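Local structure of reticulocyte binding protein (Streptococcus agalactiae COH1, 3FAW) at residues Ile80-Asp84 with Ile96-Phe100; Asn253-Ala257 with Thr446-Asp452; Leu438-Lys443 with Leu469-Ala474. The protein probably hydrolyses alpha-1,6 linkages of pullulan and related alpha-glucans at the streptococcal cell surface, as a pullulanase built around a TIM-barrel catalytic domain. The contacts are given in a common frame with arbitrary orientation. Numbering follows the deposited sequence.

Contact 1: Ile80-Asp84 with Ile96-Phe100; sequences IQISD and IKGDF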
# COMPACT_ATOMS: atom_id res chain seq x y z
N ILE A 80 38.82 -23.20 23.18
CA ILE A 80 37.75 -22.86 24.12
C ILE A 80 37.18 -24.15 24.73
O ILE A 80 36.94 -25.13 24.02
CB ILE A 80 36.62 -22.06 23.44
CG1 ILE A 80 37.18 -20.83 22.71
CG2 ILE A 80 35.58 -21.62 24.46
CD1 ILE A 80 37.83 -19.81 23.63
N GLN A 81 36.96 -24.14 26.04
CA GLN A 81 36.48 -25.31 26.76
C GLN A 81 34.98 -25.53 26.51
O GLN A 81 34.18 -24.61 26.69
CB GLN A 81 36.75 -25.18 28.26
CG GLN A 81 36.48 -26.45 29.07
CD GLN A 81 37.06 -26.38 30.48
OE1 GLN A 81 37.33 -25.30 31.01
NE2 GLN A 81 37.24 -27.55 31.09
N ILE A 82 34.63 -26.74 26.09
CA ILE A 82 33.23 -27.12 25.92
C ILE A 82 32.68 -27.61 27.26
O ILE A 82 33.14 -28.61 27.79
CB ILE A 82 33.09 -28.24 24.86
CG1 ILE A 82 33.62 -27.76 23.51
CG2 ILE A 82 31.63 -28.69 24.74
CD1 ILE A 82 33.51 -28.78 22.40
N SER A 83 31.70 -26.88 27.80
CA SER A 83 31.09 -27.24 29.08
C SER A 83 30.22 -28.49 28.97
O SER A 83 30.27 -29.36 29.84
CB SER A 83 30.26 -26.07 29.63
OG SER A 83 31.10 -24.99 30.00
N ASP A 84 29.42 -28.56 27.91
CA ASP A 84 28.57 -29.73 27.63
C ASP A 84 28.04 -29.65 26.19
O ASP A 84 28.13 -28.60 25.54
CB ASP A 84 27.40 -29.79 28.62
CG ASP A 84 26.77 -31.18 28.72
OD1 ASP A 84 27.25 -32.13 28.07
OD2 ASP A 84 25.78 -31.30 29.46
N ILE A 96 26.07 -26.75 21.50
CA ILE A 96 27.36 -26.72 22.18
C ILE A 96 27.35 -25.62 23.24
O ILE A 96 27.07 -24.46 22.93
CB ILE A 96 28.52 -26.43 21.17
CG1 ILE A 96 28.44 -27.38 19.96
CG2 ILE A 96 29.87 -26.56 21.86
CD1 ILE A 96 29.28 -26.93 18.78
N LYS A 97 27.67 -26.00 24.48
CA LYS A 97 27.67 -25.08 25.62
C LYS A 97 29.09 -24.74 26.09
O LYS A 97 29.99 -25.59 26.07
CB LYS A 97 26.90 -25.67 26.80
CG LYS A 97 25.43 -25.96 26.52
CD LYS A 97 24.76 -26.57 27.73
CE LYS A 97 23.42 -27.20 27.38
NZ LYS A 97 22.39 -26.18 27.02
N GLY A 98 29.26 -23.50 26.55
CA GLY A 98 30.54 -22.99 27.02
C GLY A 98 30.49 -21.48 27.19
O GLY A 98 29.42 -20.89 27.06
N ASP A 99 31.62 -20.86 27.48
CA ASP A 99 31.69 -19.40 27.63
C ASP A 99 32.18 -18.80 26.31
O ASP A 99 33.37 -18.80 26.02
CB ASP A 99 32.61 -19.02 28.79
CG ASP A 99 32.57 -17.53 29.13
OD1 ASP A 99 32.18 -16.71 28.27
OD2 ASP A 99 32.92 -17.18 30.27
N PHE A 100 31.24 -18.29 25.52
CA PHE A 100 31.55 -17.79 24.17
C PHE A 100 31.40 -16.27 24.10
O PHE A 100 30.41 -15.75 23.57
CB PHE A 100 30.66 -18.48 23.14
CG PHE A 100 30.76 -19.98 23.16
CD1 PHE A 100 31.97 -20.62 22.96
CD2 PHE A 100 29.62 -20.76 23.35
CE1 PHE A 100 32.06 -22.01 22.97
CE2 PHE A 100 29.70 -22.15 23.37
CZ PHE A 100 30.92 -22.77 23.17
O HOH W 1 34.18 -22.10 27.91
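Ile-80 lays its CG2 methyl against the ring of Phe-100, 3.8 Å from CE1, and the same methyl lies 3.9 Å from the carbonyl O of Asp-99. A second apolar pair lies further along the hairpin: Ile-82 CG2 and Ile-96 CG2 are 4.0 Å apart. Leu-70 touches both isoleucines of this pair, and Phe-107 packs edge-to-face on Phe-100, so the buried Ile-96 and Phe-100 join the apolar packing of the N-terminal beta-barrel, with Ile-80 and Ile-82 at its margin. The segments belong to a beta hairpin, strands 79-88 and 93-98, and illustrate how a hairpin absorbs an irregularity. Ser-83 and Asp-84 both face Lys-97, a classic beta bulge: Ser-83 N donates to Lys-97 O (2.8 Å), and Lys-97 N donates to Asp-84 O (2.8 Å). The helix-like phi/psi of Ser-83 (-71/-44) lets the extra residue be accommodated. Beyond the bulge the chains separate, and one water fills the gap, donating to Gln-81 O (2.8 Å) and accepting from Asp-99 N (2.9 Å). Gly-98 suits this point, since an ideal CB there would lie only 2.9 Å from Gln-81 O. The carboxylate of Asp-84 forms a salt bridge with Lys-63. The chemistry implies a two-sided hairpin, an apolar side made by the isoleucines and Phe-100 and a polar side bearing Asp-84 and Lys-97, whose main-chain pairing passes from direct bonds to a water bridge.

Contact 2: Asn253-Ala257 with Thr446-Asp452; sequences NLSFA and TSEFKVD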
# COMPACT_ATOMS: atom_id res chain seq x y z
N ASN A 253 3.06 26.05 9.84
CA ASN A 253 1.85 25.78 10.62
C ASN A 253 1.14 24.50 10.17
O ASN A 253 -0.03 24.30 10.48
CB ASN A 253 0.89 26.98 10.58
CG ASN A 253 0.42 27.31 9.17
OD1 ASN A 253 0.99 26.83 8.19
ND2 ASN A 253 -0.62 28.14 9.08
N LEU A 254 1.86 23.63 9.45
CA LEU A 254 1.30 22.37 8.98
C LEU A 254 0.71 21.61 10.17
O LEU A 254 1.35 21.46 11.21
CB LEU A 254 2.38 21.52 8.29
CG LEU A 254 1.92 20.28 7.53
CD1 LEU A 254 1.14 20.65 6.27
CD2 LEU A 254 3.12 19.39 7.19
N SER A 255 -0.53 21.14 10.00
CA SER A 255 -1.26 20.46 11.07
C SER A 255 -2.00 19.28 10.49
O SER A 255 -2.13 19.16 9.28
CB SER A 255 -2.27 21.41 11.72
OG SER A 255 -1.69 22.67 12.04
N PHE A 256 -2.50 18.41 11.37
CA PHE A 256 -3.32 17.27 10.93
C PHE A 256 -4.67 17.74 10.41
O PHE A 256 -5.08 18.88 10.63
CB PHE A 256 -3.49 16.26 12.06
CG PHE A 256 -2.20 15.59 12.44
CD1 PHE A 256 -1.62 14.66 11.59
CD2 PHE A 256 -1.57 15.90 13.64
CE1 PHE A 256 -0.42 14.04 11.93
CE2 PHE A 256 -0.37 15.29 13.99
CZ PHE A 256 0.20 14.35 13.13
N ALA A 257 -5.36 16.84 9.71
CA ALA A 257 -6.62 17.18 9.05
C ALA A 257 -7.69 17.61 10.05
O ALA A 257 -7.66 17.21 11.22
CB ALA A 257 -7.12 16.01 8.22
N THR A 446 4.28 10.68 9.81
CA THR A 446 3.12 11.20 10.55
C THR A 446 3.40 12.59 11.13
O THR A 446 2.66 13.53 10.87
CB THR A 446 2.69 10.27 11.71
OG1 THR A 446 2.44 8.96 11.21
CG2 THR A 446 1.43 10.80 12.38
N SER A 447 4.46 12.70 11.92
CA SER A 447 4.74 13.93 12.66
C SER A 447 5.31 15.05 11.79
O SER A 447 5.00 16.22 12.00
CB SER A 447 5.66 13.65 13.85
OG SER A 447 6.93 13.18 13.42
N GLU A 448 6.14 14.70 10.80
CA GLU A 448 6.78 15.70 9.94
C GLU A 448 5.83 16.22 8.85
O GLU A 448 5.71 17.42 8.65
CB GLU A 448 8.05 15.13 9.29
CG GLU A 448 8.94 16.19 8.63
CD GLU A 448 9.35 17.29 9.59
OE1 GLU A 448 9.79 16.97 10.72
OE2 GLU A 448 9.24 18.48 9.23
N PHE A 449 5.18 15.30 8.13
CA PHE A 449 4.28 15.68 7.03
C PHE A 449 2.79 15.80 7.44
O PHE A 449 1.95 16.15 6.62
CB PHE A 449 4.45 14.72 5.85
CG PHE A 449 5.80 14.82 5.18
CD1 PHE A 449 6.02 15.76 4.18
CD2 PHE A 449 6.85 13.99 5.56
CE1 PHE A 449 7.26 15.86 3.55
CE2 PHE A 449 8.09 14.09 4.94
CZ PHE A 449 8.30 15.02 3.94
N LYS A 450 2.50 15.53 8.72
CA LYS A 450 1.13 15.56 9.27
C LYS A 450 0.17 14.66 8.50
O LYS A 450 -0.95 15.06 8.15
CB LYS A 450 0.60 16.99 9.36
CG LYS A 450 1.48 17.95 10.15
CD LYS A 450 1.69 17.51 11.59
CE LYS A 450 2.53 18.54 12.35
NZ LYS A 450 3.32 17.93 13.45
N VAL A 451 0.61 13.43 8.25
CA VAL A 451 -0.16 12.44 7.50
C VAL A 451 -1.30 11.90 8.36
O VAL A 451 -1.14 11.68 9.57
CB VAL A 451 0.75 11.30 6.99
CG1 VAL A 451 -0.07 10.19 6.36
CG2 VAL A 451 1.76 11.85 6.00
N ASP A 452 -2.46 11.69 7.74
CA ASP A 452 -3.68 11.34 8.47
C ASP A 452 -3.98 9.84 8.46
O ASP A 452 -4.87 9.38 9.16
CB ASP A 452 -4.86 12.11 7.90
CG ASP A 452 -4.61 13.60 7.90
OD1 ASP A 452 -4.62 14.20 9.00
OD2 ASP A 452 -4.37 14.16 6.81
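This is a loop-to-helix-end contact at the rim of the catalytic barrel: the irregular segment 253-257, on its way to strand 269-273, packs over the turn that follows helix 432-449. Phe-256 and Lys-450 bury the most surface. The CD methylene of Lys-450 sits over the Phe-256 ring, 3.9 Å from its centroid and 14° off the normal, a CH-pi contact. The charged end turns back to the helix, where Lys-450 NZ donates to Ser-447 O (2.8 Å). Leu-254 covers another part of the same side chain, its CG 3.5 Å from Lys-450 CG, while its CD2 lies 3.5 Å from Phe-449 O. In the (beta/alpha)8 fold the chain must leave each helix and turn into the next strand; here Lys-450, the first residue to leave helical angles, with positive phi (55°), begins that turn toward strand 453-456. The ring of Phe-256 reaches main-chain carbonyls of the helix and the residues after it: CE1 is 3.3 Å from Thr-446 O and 3.4 Å from Val-451 O; Ile-477 of helix 464-477 also touches the ring. Asp-452 divides its carboxylate: OD1 accepts from Ala-257 N at 2.8 Å, and OD2 takes hydrogen bonds from His-380 and Val-386.

Contact 3: Leu438-Lys443 with Leu469-Ala474; sequences LVDSIK and LAYKEA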
# COMPACT_ATOMS: atom_id res chain seq x y z
N LEU A 438 10.52 0.41 9.85
CA LEU A 438 9.09 0.54 9.58
C LEU A 438 8.43 1.56 10.51
O LEU A 438 7.78 2.50 10.06
CB LEU A 438 8.40 -0.82 9.70
CG LEU A 438 6.90 -0.91 9.38
CD1 LEU A 438 6.51 -2.32 8.97
CD2 LEU A 438 6.04 -0.45 10.57
N VAL A 439 8.61 1.35 11.81
CA VAL A 439 7.97 2.18 12.84
C VAL A 439 8.50 3.62 12.86
O VAL A 439 7.72 4.57 12.97
CB VAL A 439 8.08 1.53 14.24
CG1 VAL A 439 7.52 2.43 15.32
CG2 VAL A 439 7.37 0.18 14.26
N ASP A 440 9.82 3.79 12.74
CA ASP A 440 10.42 5.13 12.72
C ASP A 440 9.99 5.94 11.50
O ASP A 440 9.78 7.15 11.60
CB ASP A 440 11.95 5.08 12.76
CG ASP A 440 12.50 4.48 14.04
OD1 ASP A 440 11.81 4.51 15.09
OD2 ASP A 440 13.63 3.97 13.99
N SER A 441 9.87 5.29 10.34
CA SER A 441 9.41 5.97 9.12
C SER A 441 7.94 6.37 9.23
O SER A 441 7.56 7.46 8.82
CB SER A 441 9.65 5.12 7.87
OG SER A 441 9.28 3.77 8.08
N ILE A 442 7.12 5.49 9.81
CA ILE A 442 5.71 5.82 10.06
C ILE A 442 5.59 7.01 11.01
O ILE A 442 4.77 7.90 10.80
CB ILE A 442 4.93 4.60 10.61
CG1 ILE A 442 4.74 3.54 9.51
CG2 ILE A 442 3.57 5.04 11.15
CD1 ILE A 442 3.70 3.88 8.45
N LYS A 443 6.42 7.04 12.05
CA LYS A 443 6.43 8.16 13.00
C LYS A 443 6.93 9.46 12.36
O LYS A 443 6.39 10.54 12.63
CB LYS A 443 7.31 7.84 14.21
CG LYS A 443 6.72 6.84 15.19
CD LYS A 443 7.77 6.35 16.18
CE LYS A 443 8.16 7.42 17.18
NZ LYS A 443 9.40 7.06 17.91
N LEU A 469 2.40 -2.04 16.55
CA LEU A 469 3.29 -1.02 17.11
C LEU A 469 3.28 0.25 16.26
O LEU A 469 3.23 1.35 16.80
CB LEU A 469 4.72 -1.56 17.24
CG LEU A 469 5.75 -0.67 17.95
CD1 LEU A 469 5.33 -0.41 19.39
CD2 LEU A 469 7.13 -1.31 17.90
N ALA A 470 3.35 0.08 14.95
CA ALA A 470 3.28 1.22 14.03
C ALA A 470 1.99 2.03 14.23
O ALA A 470 2.01 3.26 14.20
CB ALA A 470 3.39 0.75 12.58
N TYR A 471 0.88 1.32 14.45
CA TYR A 471 -0.41 1.95 14.70
C TYR A 471 -0.41 2.69 16.04
O TYR A 471 -0.86 3.83 16.13
CB TYR A 471 -1.53 0.91 14.67
CG TYR A 471 -2.91 1.47 14.96
CD1 TYR A 471 -3.66 2.10 13.97
CD2 TYR A 471 -3.47 1.37 16.24
CE1 TYR A 471 -4.92 2.61 14.24
CE2 TYR A 471 -4.73 1.89 16.52
CZ TYR A 471 -5.45 2.50 15.51
OH TYR A 471 -6.69 3.01 15.77
N LYS A 472 0.09 2.02 17.07
CA LYS A 472 0.16 2.58 18.42
C LYS A 472 0.91 3.91 18.41
O LYS A 472 0.42 4.92 18.94
CB LYS A 472 0.82 1.59 19.38
CG LYS A 472 0.81 2.01 20.85
CD LYS A 472 1.46 0.95 21.73
CE LYS A 472 1.43 1.35 23.20
NZ LYS A 472 2.11 0.35 24.07
N GLU A 473 2.09 3.91 17.80
CA GLU A 473 2.95 5.08 17.72
C GLU A 473 2.34 6.21 16.90
O GLU A 473 2.41 7.37 17.29
CB GLU A 473 4.32 4.70 17.13
CG GLU A 473 5.17 3.79 18.03
CD GLU A 473 5.73 4.50 19.26
OE1 GLU A 473 5.81 5.75 19.28
OE2 GLU A 473 6.12 3.79 20.22
N ALA A 474 1.77 5.85 15.75
CA ALA A 474 1.11 6.83 14.87
C ALA A 474 -0.11 7.44 15.56
O ALA A 474 -0.31 8.66 15.52
CB ALA A 474 0.71 6.17 13.55
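Two neighbouring helices of the TIM barrel, 432-449 and 464-477, pack side by side here, their short segments running nearly parallel at 27° with axes 9.1 Å apart. They flank strand 453-456 in successive beta-alpha units, which accounts for their common direction. Leu-469 comes first, its CD2 3.9 Å from Val-439 CG2. Ala-470 allows the closest CA-CA approach, 4.9 Å between its CA and that of Val-439; the small CB meets Leu-438 CD2 at 3.5 Å, and its carbonyl O lies 3.9 Å from Ile-442 CG2. One turn further on, Glu-473 lays its CG 3.8 Å from Val-439 CG1 before its carboxylate leaves the apolar zone, where Glu-473 OE1 stays 4.1 Å from Lys-443 NZ, too long for a salt bridge. Ala-474 then receives Ile-442; Met-483 of strand 482-485 touches both, so the interface continues inward onto the barrel wall, and Ala-474 CB lies 3.9 Å from Ile-442 CG2.

How the contacts relate
From the N terminus, contact 1 closes first and locally, joining 80-84 to 96-100 across a hairpin in the N-terminal barrel. It is complete before the others open and remains remote, its centre about 54 Å from that of contact 2 and about 41 Å from that of contact 3. Contact 2 opens at 253-257, ahead of the first barrel strand, and closes 189 residues later at 446-452. Contact 3 opens inside that span at 438-443 and closes beyond it at 469-474, so the two cross. Both use helix 432-449 and touch where Thr-446 OG1 lies 4.0 Å from Ala-474 CB. Together they tie this helix to the loop entering the catalytic barrel and to helix 464-477.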